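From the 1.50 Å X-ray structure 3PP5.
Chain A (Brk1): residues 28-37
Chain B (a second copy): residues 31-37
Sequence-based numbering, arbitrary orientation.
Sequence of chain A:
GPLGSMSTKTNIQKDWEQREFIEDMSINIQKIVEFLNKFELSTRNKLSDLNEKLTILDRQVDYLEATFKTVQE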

# COMPACT_ATOMS: atom_id res chain seq x y z
N ASN A 28 -16.09 -4.38 8.18
CA ASN A 28 -15.25 -4.21 6.98
C ASN A 28 -14.24 -3.10 7.13
O ASN A 28 -13.09 -3.24 6.66
CB ASN A 28 -16.12 -4.02 5.74
CG ASN A 28 -16.83 -5.30 5.34
OD1 ASN A 28 -16.38 -6.39 5.69
ND2 ASN A 28 -17.96 -5.17 4.65
N ILE A 29 -14.60 -2.00 7.81
CA ILE A 29 -13.62 -0.95 8.05
C ILE A 29 -12.49 -1.48 8.93
O ILE A 29 -11.33 -1.22 8.65
CB ILE A 29 -14.35 0.25 8.72
CG1 ILE A 29 -15.25 0.95 7.71
CG2 ILE A 29 -13.34 1.24 9.37
CD1 ILE A 29 -16.24 1.99 8.36
N GLN A 30 -12.80 -2.26 9.96
CA GLN A 30 -11.76 -2.85 10.80
C GLN A 30 -10.91 -3.82 10.02
O GLN A 30 -9.68 -3.83 10.22
CB GLN A 30 -12.41 -3.54 12.01
CG GLN A 30 -11.40 -4.12 12.98
CD GLN A 30 -10.52 -3.06 13.63
OE1 GLN A 30 -10.91 -1.89 13.76
NE2 GLN A 30 -9.32 -3.47 14.04
N LYS A 31 -11.50 -4.58 9.11
CA LYS A 31 -10.69 -5.52 8.32
C LYS A 31 -9.74 -4.74 7.42
O LYS A 31 -8.59 -5.18 7.18
CB LYS A 31 -11.57 -6.42 7.47
CG LYS A 31 -12.38 -7.42 8.29
CD LYS A 31 -13.34 -8.19 7.41
CE LYS A 31 -12.59 -9.06 6.43
NZ LYS A 31 -11.77 -10.04 7.19
N ILE A 32 -10.19 -3.60 6.89
CA ILE A 32 -9.33 -2.77 6.04
C ILE A 32 -8.18 -2.21 6.87
O ILE A 32 -7.00 -2.24 6.42
CB ILE A 32 -10.15 -1.63 5.36
CG1 ILE A 32 -11.08 -2.22 4.30
CG2 ILE A 32 -9.19 -0.57 4.74
CD1 ILE A 32 -12.21 -1.24 3.83
N VAL A 33 -8.44 -1.71 8.06
CA VAL A 33 -7.38 -1.17 8.93
C VAL A 33 -6.36 -2.26 9.25
O VAL A 33 -5.13 -2.03 9.15
CB VAL A 33 -8.00 -0.60 10.22
CG1 VAL A 33 -6.88 -0.31 11.25
CG2 VAL A 33 -8.79 0.67 9.92
N GLU A 34 -6.82 -3.47 9.57
CA GLU A 34 -5.89 -4.57 9.89
C GLU A 34 -5.04 -4.92 8.67
O GLU A 34 -3.82 -5.14 8.79
CB GLU A 34 -6.67 -5.77 10.44
CG GLU A 34 -7.34 -5.42 11.78
CD GLU A 34 -8.02 -6.60 12.46
OE1 GLU A 34 -7.84 -7.74 12.00
OE2 GLU A 34 -8.73 -6.35 13.47
N PHE A 35 -5.64 -4.93 7.48
CA PHE A 35 -4.88 -5.21 6.27
C PHE A 35 -3.83 -4.13 6.04
O PHE A 35 -2.66 -4.44 5.69
CB PHE A 35 -5.78 -5.32 5.04
CG PHE A 35 -4.99 -5.40 3.76
CD1 PHE A 35 -4.42 -6.60 3.38
CD2 PHE A 35 -4.79 -4.29 2.98
CE1 PHE A 35 -3.66 -6.68 2.20
CE2 PHE A 35 -4.04 -4.36 1.81
CZ PHE A 35 -3.49 -5.57 1.42
N LEU A 36 -4.19 -2.87 6.21
CA LEU A 36 -3.25 -1.78 5.99
C LEU A 36 -2.08 -1.87 6.95
O LEU A 36 -0.93 -1.60 6.55
CB LEU A 36 -3.92 -0.41 6.07
CG LEU A 36 -4.86 -0.22 4.87
CD1 LEU A 36 -5.64 1.04 5.09
CD2 LEU A 36 -4.07 -0.20 3.53
N ASN A 37 -2.34 -2.26 8.20
CA ASN A 37 -1.24 -2.42 9.16
C ASN A 37 -0.27 -3.48 8.67
O ASN A 37 0.96 -3.24 8.69
CB ASN A 37 -1.78 -2.78 10.54
CG ASN A 37 -2.46 -1.62 11.20
OD1 ASN A 37 -2.19 -0.46 10.87
ND2 ASN A 37 -3.35 -1.92 12.15
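Chain B, residues 31-37: KIVEFLN

A single side chain of chain B, Ile B32, plugs into a pocket built by four residues of chain A: Ile A29, Ile A32, Val A33 and Leu A36. This is the knob-into-hole packing of coiled coils, and here the hole is entirely aliphatic. Both stretches are helical throughout, as parts of longer helices, with phi near -64° and psi near -41° and with regular backbone bonds such as Leu B36 N to Ile B32 O, 2.9 Å. They run in nearly the same direction, crossing at 23°, and their axes approach to 11.6 Å, with apolar side chains meeting between them.

Ile B32 points toward chain A with chi1 m, and with chi2 t extending CD1 away from CA, among its neighbours. Ile B32 CD1 lies 4.0 Å from Ile A29 CG2, 4.0 Å from Ile A32 CG2 and 4.1 Å from Val A33 CG2, so three beta-branched residues each offer it a methyl held close to the backbone. The fourth wall is Leu A36, whose CD1 is 4.1 Å from Ile B32 CG2.

One turn after Ile A32, Leu A36 also points toward the partner, and its forked end serves two further contacts. Leu A36 CD1 rests 4.1 Å from Phe B35 CD2, meeting the ring obliquely, while Leu A36 CD2 lies 3.7 Å from Leu B36 CD2, the closest approach between the stretches. Phe B35 points toward chain A, and its large apolar ring offers Leu A36 a broad surface while remaining partly exposed in the assembly. Leu B36 leaves its backbone sideways, but the end of its side chain comes nearer.

No hydrogen bond crosses the contact, which buries 264 Å² in total through apolar packing. Polar residues stay clear of it: Gln A30 points away, and Gln A30 NE2 donates to Glu A34 OE2 at 3.0 Å, one turn along the same helix.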

# COMPACT_ATOMS: atom_id res chain seq x y z
N LYS B 31 -10.34 8.88 7.10
CA LYS B 31 -8.96 8.73 7.59
C LYS B 31 -8.25 7.68 6.74
O LYS B 31 -7.02 7.80 6.48
CB LYS B 31 -8.93 8.32 9.04
CG LYS B 31 -9.41 9.42 9.98
CD LYS B 31 -9.50 8.92 11.41
CE LYS B 31 -8.13 8.55 11.94
NZ LYS B 31 -7.28 9.77 11.94
N ILE B 32 -8.96 6.63 6.34
CA ILE B 32 -8.36 5.58 5.50
C ILE B 32 -7.99 6.16 4.14
O ILE B 32 -6.86 5.92 3.63
CB ILE B 32 -9.31 4.36 5.36
CG1 ILE B 32 -9.40 3.61 6.69
CG2 ILE B 32 -8.82 3.42 4.22
CD1 ILE B 32 -10.61 2.61 6.78
N VAL B 33 -8.86 6.94 3.53
CA VAL B 33 -8.57 7.56 2.23
C VAL B 33 -7.35 8.47 2.33
O VAL B 33 -6.43 8.41 1.48
CB VAL B 33 -9.80 8.35 1.74
CG1 VAL B 33 -9.41 9.23 0.52
CG2 VAL B 33 -10.93 7.40 1.36
N GLU B 34 -7.26 9.27 3.39
CA GLU B 34 -6.11 10.17 3.56
C GLU B 34 -4.82 9.36 3.73
O GLU B 34 -3.78 9.71 3.14
CB GLU B 34 -6.36 11.14 4.72
CG GLU B 34 -7.54 12.06 4.41
CD GLU B 34 -7.78 13.15 5.45
OE1 GLU B 34 -6.92 13.31 6.36
OE2 GLU B 34 -8.82 13.84 5.36
N PHE B 35 -4.88 8.27 4.48
CA PHE B 35 -3.70 7.42 4.64
C PHE B 35 -3.28 6.82 3.30
O PHE B 35 -2.07 6.79 2.96
CB PHE B 35 -3.93 6.30 5.65
CG PHE B 35 -2.80 5.31 5.68
CD1 PHE B 35 -1.64 5.61 6.36
CD2 PHE B 35 -2.88 4.11 4.99
CE1 PHE B 35 -0.56 4.70 6.36
CE2 PHE B 35 -1.83 3.21 4.99
CZ PHE B 35 -0.68 3.51 5.70
N LEU B 36 -4.23 6.33 2.52
CA LEU B 36 -3.91 5.73 1.23
C LEU B 36 -3.27 6.73 0.30
O LEU B 36 -2.34 6.38 -0.44
CB LEU B 36 -5.13 5.08 0.58
CG LEU B 36 -5.55 3.83 1.39
CD1 LEU B 36 -6.85 3.34 0.84
CD2 LEU B 36 -4.45 2.74 1.35
N ASN B 37 -3.74 7.98 0.33
CA ASN B 37 -3.12 9.01 -0.51
C ASN B 37 -1.67 9.19 -0.13
O ASN B 37 -0.80 9.23 -1.03
CB ASN B 37 -3.88 10.34 -0.38
CG ASN B 37 -5.21 10.29 -1.06
OD1 ASN B 37 -5.43 9.48 -1.97
ND2 ASN B 37 -6.12 11.16 -0.63